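Local coordinates for heme-binding protein HutZ (Vibrio cholerae, PDB 3TGV) that degrades heme to biliverdin, with release of its iron, at the interface of chains A and B. Coordinates in Å, arbitrary orientation; residue numbers count along the deposited sequence, not the author numbering. Chains: chain A/B, Heme-binding protein HutZ.

The interface of chains A and B. Residues chain A 70, 76; chain B 13, 15-16, 109.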
ATOM      1  N   GLU A  70      -2.948  -6.172   9.111  1.00 28.46           N
ATOM      2  CA  GLU A  70      -3.268  -7.562   8.823  1.00 32.21           C
ATOM      3  C   GLU A  70      -3.716  -8.284  10.085  1.00 34.48           C
ATOM      4  O   GLU A  70      -4.714  -8.994  10.068  1.00 32.45           O
ATOM      5  CB  GLU A  70      -2.082  -8.313   8.206  1.00 32.37           C
ATOM      6  CG  GLU A  70      -1.970  -8.166   6.711  1.00 28.14           C
ATOM      7  CD  GLU A  70      -0.845  -8.976   6.121  1.00 31.86           C
ATOM      8  OE1 GLU A  70      -0.573 -10.089   6.629  1.00 32.33           O
ATOM      9  OE2 GLU A  70      -0.209  -8.482   5.163  1.00 38.21           O
ATOM     10  N   LEU A  76      -9.326 -11.241   6.275  1.00 34.37           N
ATOM     11  CA  LEU A  76      -8.186 -10.836   5.450  1.00 33.33           C
ATOM     12  C   LEU A  76      -8.592 -10.358   4.058  1.00 32.74           C
ATOM     13  O   LEU A  76      -7.970  -9.461   3.506  1.00 26.25           O
ATOM     14  CB  LEU A  76      -7.150 -11.953   5.345  1.00 32.57           C
ATOM     15  CG  LEU A  76      -6.180 -11.974   6.520  1.00 35.53           C
ATOM     16  CD1 LEU A  76      -5.159 -13.078   6.308  1.00 38.39           C
ATOM     17  CD2 LEU A  76      -5.499 -10.618   6.688  1.00 31.98           C
TER
ATOM     18  N   GLU B  13       4.854 -15.155   7.450  1.00 28.87           N
ATOM     19  CA  GLU B  13       3.929 -14.542   8.386  1.00 31.97           C
ATOM     20  C   GLU B  13       3.045 -13.487   7.721  1.00 32.23           C
ATOM     21  O   GLU B  13       1.887 -13.315   8.099  1.00 30.92           O
ATOM     22  CB  GLU B  13       4.699 -13.946   9.568  1.00 33.45           C
ATOM     23  CG  GLU B  13       3.795 -13.377  10.666  1.00 37.92           C
ATOM     24  CD  GLU B  13       3.372 -11.940  10.386  1.00 39.81           C
ATOM     25  OE1 GLU B  13       4.154 -11.219   9.722  1.00 39.81           O
ATOM     26  OE2 GLU B  13       2.271 -11.534  10.825  1.00 36.42           O
ATOM     27  N   LYS B  15       0.650 -12.045   4.979  1.00 25.63           N
ATOM     28  CA  LYS B  15      -0.360 -12.720   4.170  1.00 26.83           C
ATOM     29  C   LYS B  15      -0.933 -11.898   3.019  1.00 23.93           C
ATOM     30  O   LYS B  15      -1.619 -12.441   2.169  1.00 23.12           O
ATOM     31  CB  LYS B  15      -1.481 -13.247   5.067  1.00 27.48           C
ATOM     32  CG  LYS B  15      -1.196 -14.669   5.527  1.00 33.69           C
ATOM     33  CD  LYS B  15      -2.141 -15.159   6.594  1.00 44.05           C
ATOM     34  CE  LYS B  15      -1.477 -15.092   7.953  1.00 47.25           C
ATOM     35  NZ  LYS B  15      -0.062 -15.595   7.927  1.00 46.49           N
ATOM     36  N   THR B  16      -0.632 -10.599   2.987  1.00 22.18           N
ATOM     37  CA  THR B  16      -1.070  -9.738   1.888  1.00 22.55           C
ATOM     38  C   THR B  16       0.046  -8.894   1.254  1.00 24.32           C
ATOM     39  O   THR B  16       1.104  -8.631   1.859  1.00 22.12           O
ATOM     40  CB  THR B  16      -2.195  -8.782   2.322  1.00 24.82           C
ATOM     41  OG1 THR B  16      -1.652  -7.759   3.155  1.00 30.80           O
ATOM     42  CG2 THR B  16      -3.292  -9.533   3.087  1.00 24.48           C
ATOM     43  N   PHE B 109      -5.593 -19.825   3.130  1.00 27.08           N
ATOM     44  CA  PHE B 109      -6.660 -18.900   3.510  1.00 29.24           C
ATOM     45  C   PHE B 109      -7.977 -19.567   3.928  1.00 30.07           C
ATOM     46  O   PHE B 109      -8.829 -18.933   4.546  1.00 28.40           O
ATOM     47  CB  PHE B 109      -6.882 -17.875   2.389  1.00 25.26           C
ATOM     48  CG  PHE B 109      -5.683 -16.988   2.168  1.00 26.67           C
ATOM     49  CD1 PHE B 109      -5.298 -16.086   3.140  1.00 28.10           C
ATOM     50  CD2 PHE B 109      -4.922 -17.089   1.014  1.00 26.96           C
ATOM     51  CE1 PHE B 109      -4.174 -15.287   2.960  1.00 27.65           C
ATOM     52  CE2 PHE B 109      -3.792 -16.290   0.827  1.00 25.09           C
ATOM     53  CZ  PHE B 109      -3.427 -15.390   1.799  1.00 26.51           C
TER
HETATM   54  O   HOH W   1       2.019  -6.868   3.523  1.00 29.72           O
HETATM   55  O   HOH W   2      -0.570 -11.840   9.169  1.00 37.97           O
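A:Glu70, the first residue of 3-10 helix 70-72, reaches with its carboxylate to the start of strand 16-22 of chain B, where both oxygens are held. A:Glu70 OE1 takes the backbone N-H of B:Lys15 on its syn side at 2.8 Å from B:Lys15 N, a fairly straight bond (164° at H). OE2 accepts twice from B:Thr16, the two donors standing over one face of the carboxylate plane. The hydroxyl B:Thr16 OG1 lies 2.6 Å from A:Glu70 OE2, while the backbone B:Thr16 N is farther, 3.1 Å from A:Glu70 OE2, and its bond more bent (139° at H). In B:Thr16 the hydroxyl sits between backbone N and carbonyl carbon (chi1 73°), which turns it toward the same oxygen as its own N-H; the methyl CG2 rests against CD of A:Glu70. Three protein bonds should fix the rotation of the carboxylate.

The apolar flank is looser. A:Leu76 crosses the B:Lys15 side chain at about a right angle, its methyl CD1 3.7 Å from CD of the lysine, and the ring edge atom CE1 of B:Phe109 stands 4.1 Å from A:Leu76 CD1. The lysine chain bends at chi3 and chi4, carrying NZ away from the carboxylate.

Two waters extend the grip on the carboxylate: one joins OE2 to the B:Thr16 carbonyl, another joins OE1 to that of B:Glu13, at the end of helix 3-13. The patch recurs with chains exchanged in this two-fold dimer, whose PNPOx-like subunits belong to the HugZ/HutZ heme oxygenase family. NZ of B:Lys15 meets the B:Glu13 carbonyl O from above the carbonyl plane, 3.0 Å away.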